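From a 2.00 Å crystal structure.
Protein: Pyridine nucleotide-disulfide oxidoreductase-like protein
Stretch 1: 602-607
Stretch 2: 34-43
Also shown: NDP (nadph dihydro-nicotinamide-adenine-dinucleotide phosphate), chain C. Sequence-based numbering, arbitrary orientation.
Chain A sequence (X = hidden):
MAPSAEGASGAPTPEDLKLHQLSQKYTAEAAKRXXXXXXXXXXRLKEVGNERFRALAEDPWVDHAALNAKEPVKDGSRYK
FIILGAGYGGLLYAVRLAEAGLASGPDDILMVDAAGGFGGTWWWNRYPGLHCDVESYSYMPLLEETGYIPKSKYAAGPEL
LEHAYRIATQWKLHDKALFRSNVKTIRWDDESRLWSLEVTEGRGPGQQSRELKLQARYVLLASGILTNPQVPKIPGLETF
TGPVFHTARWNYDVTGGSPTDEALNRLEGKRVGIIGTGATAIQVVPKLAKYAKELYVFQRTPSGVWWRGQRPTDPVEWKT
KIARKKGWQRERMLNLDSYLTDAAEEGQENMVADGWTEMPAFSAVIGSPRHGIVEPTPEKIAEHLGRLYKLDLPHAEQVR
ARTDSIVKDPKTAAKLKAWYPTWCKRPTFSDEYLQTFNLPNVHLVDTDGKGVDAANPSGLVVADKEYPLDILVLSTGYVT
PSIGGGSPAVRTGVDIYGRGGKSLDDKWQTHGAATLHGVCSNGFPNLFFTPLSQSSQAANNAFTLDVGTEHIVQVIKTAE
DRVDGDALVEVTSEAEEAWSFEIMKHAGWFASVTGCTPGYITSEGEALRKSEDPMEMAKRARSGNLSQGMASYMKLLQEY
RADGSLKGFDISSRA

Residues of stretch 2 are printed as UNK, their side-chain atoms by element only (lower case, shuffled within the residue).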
# COMPACT_ATOMS: atom_id res chain seq x y z
N THR A 602 -6.93 8.60 7.91
CA THR A 602 -6.87 9.70 8.89
C THR A 602 -5.78 9.45 9.96
O THR A 602 -5.66 10.26 10.90
CB THR A 602 -8.24 9.99 9.61
OG1 THR A 602 -8.66 8.88 10.44
CG2 THR A 602 -9.30 10.33 8.58
N SER A 603 -4.98 8.38 9.79
CA SER A 603 -4.00 7.94 10.82
C SER A 603 -4.68 7.80 12.20
O SER A 603 -4.29 8.44 13.22
CB SER A 603 -2.76 8.87 10.85
OG SER A 603 -2.08 8.80 9.60
N GLU A 604 -5.72 6.95 12.18
CA GLU A 604 -6.73 6.80 13.25
C GLU A 604 -7.20 8.12 13.94
O GLU A 604 -7.26 8.19 15.16
CB GLU A 604 -6.23 5.80 14.30
CG GLU A 604 -5.84 4.43 13.78
CD GLU A 604 -6.95 3.68 13.03
OE1 GLU A 604 -8.19 3.82 13.32
OE2 GLU A 604 -6.55 2.90 12.14
N GLY A 605 -7.54 9.14 13.15
CA GLY A 605 -7.95 10.47 13.68
C GLY A 605 -6.83 11.50 14.00
O GLY A 605 -7.10 12.68 14.25
N GLU A 606 -5.57 11.08 13.98
CA GLU A 606 -4.46 12.02 14.25
C GLU A 606 -4.32 13.12 13.16
O GLU A 606 -4.23 14.33 13.50
CB GLU A 606 -3.15 11.27 14.45
CG GLU A 606 -3.16 10.33 15.66
CD GLU A 606 -1.78 9.72 15.93
OE1 GLU A 606 -0.78 10.13 15.30
OE2 GLU A 606 -1.69 8.79 16.77
N ALA A 607 -4.31 12.72 11.89
CA ALA A 607 -4.52 13.67 10.80
C ALA A 607 -5.83 14.36 11.09
O ALA A 607 -5.89 15.56 10.96
CB ALA A 607 -4.59 12.98 9.43
N UNK A 34 -13.80 7.19 18.01
CA UNK A 34 -12.74 8.09 18.40
C UNK A 34 -11.91 7.38 19.48
O UNK A 34 -12.44 6.93 20.49
c UNK A 34 -10.27 11.77 19.44
c UNK A 34 -11.14 11.11 21.59
c UNK A 34 -12.12 10.34 20.96
c UNK A 34 -13.26 9.46 18.88
c UNK A 34 -10.22 11.82 20.83
c UNK A 34 -12.20 10.29 19.56
c UNK A 34 -11.26 11.01 18.81
N UNK A 35 -10.63 7.23 19.19
CA UNK A 35 -9.63 6.78 20.15
C UNK A 35 -8.70 7.97 20.41
O UNK A 35 -8.02 8.43 19.47
n UNK A 35 -10.68 2.88 21.68
c UNK A 35 -8.84 5.54 19.65
c UNK A 35 -9.51 4.17 19.79
c UNK A 35 -10.36 4.16 21.06
c UNK A 35 -11.52 2.77 22.72
n UNK A 35 -11.78 1.58 23.24
n UNK A 35 -12.12 3.86 23.25
N UNK A 36 -8.67 8.49 21.66
CA UNK A 36 -7.67 9.55 21.99
C UNK A 36 -6.17 9.20 21.67
O UNK A 36 -5.38 10.06 21.27
c UNK A 36 -9.51 8.16 22.83
c UNK A 36 -7.88 9.78 23.50
c UNK A 36 -8.66 8.60 24.00
N UNK A 37 -5.81 7.94 21.84
CA UNK A 37 -4.46 7.41 21.51
C UNK A 37 -4.09 7.49 20.01
O UNK A 37 -2.93 7.34 19.67
o UNK A 37 -6.75 4.04 21.97
c UNK A 37 -6.56 5.08 22.66
c UNK A 37 -5.16 5.47 23.10
c UNK A 37 -4.31 5.93 21.93
o UNK A 37 -7.48 5.87 22.97
N UNK A 38 -5.04 7.67 19.12
CA UNK A 38 -4.72 7.63 17.69
C UNK A 38 -3.98 6.34 17.28
O UNK A 38 -4.38 5.26 17.68
N UNK A 39 -2.88 6.48 16.53
CA UNK A 39 -1.99 5.36 16.15
C UNK A 39 -1.44 4.56 17.35
O UNK A 39 -1.04 3.39 17.17
c UNK A 39 0.09 6.88 13.11
c UNK A 39 -0.81 5.85 15.29
c UNK A 39 -1.78 5.22 13.03
c UNK A 39 -1.13 6.34 13.86
N UNK A 40 -1.42 5.18 18.54
CA UNK A 40 -0.97 4.49 19.80
C UNK A 40 -1.67 3.18 20.19
O UNK A 40 -1.14 2.40 20.98
N UNK A 41 -2.87 2.97 19.68
CA UNK A 41 -3.59 1.68 19.83
C UNK A 41 -2.97 0.40 19.13
O UNK A 41 -3.43 -0.74 19.37
o UNK A 41 -6.84 3.86 17.20
n UNK A 41 -7.16 1.67 17.12
c UNK A 41 -6.43 2.70 17.36
c UNK A 41 -5.05 2.36 17.85
c UNK A 41 -5.02 1.89 19.32
N UNK A 42 -1.99 0.59 18.23
CA UNK A 42 -1.43 -0.50 17.42
C UNK A 42 0.02 -0.61 17.76
O UNK A 42 0.61 0.32 18.23
c UNK A 42 -1.57 -0.27 15.89
c UNK A 42 -4.87 1.12 14.41
c UNK A 42 -3.53 1.01 14.82
c UNK A 42 -5.75 0.04 14.59
c UNK A 42 -3.92 -1.24 15.60
c UNK A 42 -3.04 -0.17 15.42
c UNK A 42 -5.27 -1.14 15.18
N UNK A 43 0.58 -1.79 17.57
CA UNK A 43 2.01 -1.98 17.66
C UNK A 43 2.41 -2.89 16.53
O UNK A 43 1.63 -3.80 16.14
c UNK A 43 4.01 -2.81 19.04
c UNK A 43 4.54 -2.99 20.44
c UNK A 43 1.71 -3.70 19.57
c UNK A 43 2.49 -2.50 19.05
PA NDP C . -6.89 -3.17 7.40
O1A NDP C . -5.96 -2.23 8.25
O2A NDP C . -7.63 -2.71 6.17
O5B NDP C . -7.88 -3.89 8.44
C5B NDP C . -7.52 -4.20 9.77
C4B NDP C . -8.84 -4.58 10.42
O4B NDP C . -8.62 -4.89 11.82
C3B NDP C . -9.85 -3.44 10.33
O3B NDP C . -11.11 -3.96 9.85
C2B NDP C . -9.85 -2.95 11.76
O2B NDP C . -11.07 -2.25 12.16
C1B NDP C . -9.61 -4.22 12.54
N9A NDP C . -9.17 -3.92 13.90
C8A NDP C . -8.14 -3.12 14.31
N7A NDP C . -8.07 -3.06 15.65
C5A NDP C . -9.10 -3.84 16.07
C6A NDP C . -9.63 -4.20 17.38
N6A NDP C . -9.02 -3.70 18.45
N1A NDP C . -10.70 -5.02 17.42
C2A NDP C . -11.32 -5.52 16.31
N3A NDP C . -10.92 -5.24 15.06
C4A NDP C . -9.83 -4.41 14.93
O3 NDP C . -6.05 -4.43 6.88
PN NDP C . -6.30 -5.47 5.64
O1N NDP C . -5.12 -6.49 5.74
O2N NDP C . -7.70 -6.04 5.66
O5D NDP C . -6.15 -4.57 4.30
C5D NDP C . -4.95 -3.74 4.16
C4D NDP C . -4.78 -3.24 2.74
O4D NDP C . -4.42 -4.33 1.85
C3D NDP C . -6.13 -2.82 2.17
O3D NDP C . -6.76 -1.62 2.76
C2D NDP C . -5.88 -2.91 0.65
O2D NDP C . -5.10 -1.76 0.17
C1D NDP C . -5.16 -4.25 0.57
P2B NDP C . -11.14 -0.64 11.97
O1X NDP C . -9.80 -0.12 12.52
O2X NDP C . -12.25 -0.11 12.86
O3X NDP C . -11.48 -0.37 10.50
O HOH W 1 -7.10 9.83 17.30

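Position 34 opens the stretch with one carbon leading to a ring of six carbons, which identifies Phe 34. Its ring makes no contact with stretch 1.

Position 35 carries three carbons, a nitrogen, and a carbon bearing two further nitrogens, the guanidinium of Arg 35. CA-to-CB points toward stretch 1, but the end of the side chain leads away, and it is the backbone that takes part. A water donates to both Arg 35 O and Glu 604 O, 2.7 Å from each, and so bridges two carbonyls that could not bond to each other directly.

At position 36 three carbons close a ring onto the backbone nitrogen, so the residue is Pro 36. Its CA-to-CB bond points away from stretch 1, and it occupies the second place of a type I turn that begins at Arg 35.

Position 37 has three carbons, the third carrying two oxygens, and no nitrogen: a carboxylate on a two-carbon arm, hence Glu 37. This side chain does not touch stretch 1.

Position 38 has no side-chain atoms and is Gly 38. Its N donates to Arg 35 O at 3.1 Å, closing the turn. A CB here would point toward stretch 1 and lie 2.3 Å from Glu 606 OE2, a clash; the positive phi of 53° independently favours glycine. With no side chain in the way, Gly 38 CA approaches Glu 606 OE2 to 3.4 Å and Glu 604 O to 3.6 Å.

Position 39 shows four carbons forked at the second, lying against Ser 603 O and Glu 604 CG; this is Leu 39. Its backbone N donates to Glu 606 OE2 at 2.6 Å, while Leu 39 CG lies 3.8 Å from Ser 603 O and Leu 39 CD2 4.2 Å from Glu 604 CG.

Position 40 again lacks side-chain atoms, giving Gly 40. Gly 40 N bonds to Glu 37 O at 2.9 Å, and a CB would clash with that same carbonyl oxygen.

Position 41 has three carbons, the third bearing one oxygen and one nitrogen, and lies beside Glu 604 CB; the amide is that of Gln 41. Its CA-to-CB bond points toward stretch 1.

Position 42 is one carbon followed by a six-carbon ring, whose edge Glu 604 OE2 reaches: Phe 42. Glu 604 OE2 is 3.3 Å from Phe 42 CE2; NDP N7A also lies at the edge, 3.4 Å from Phe 42 CE1.

Position 43 has four carbons forked at the first, with one arm two carbons long, so it is Ile 43, out of reach of stretch 1.

The contact joins two compact turns, the partner being a type I' turn from Ser 603 to Glu 606 closed by Glu 606 N to Ser 603 O at 3.0 Å. One direct hydrogen bond ties them: the Glu 606 carboxylate reaches across to an amide made accessible beside a glycine. The bridging water adds a second polar link, and Glu 604 packs against Leu 39 and Gln 41 while its carboxylate reaches the edge of the Phe 42 ring.

Stretch 2 (34-43) FRPEGLGQFI
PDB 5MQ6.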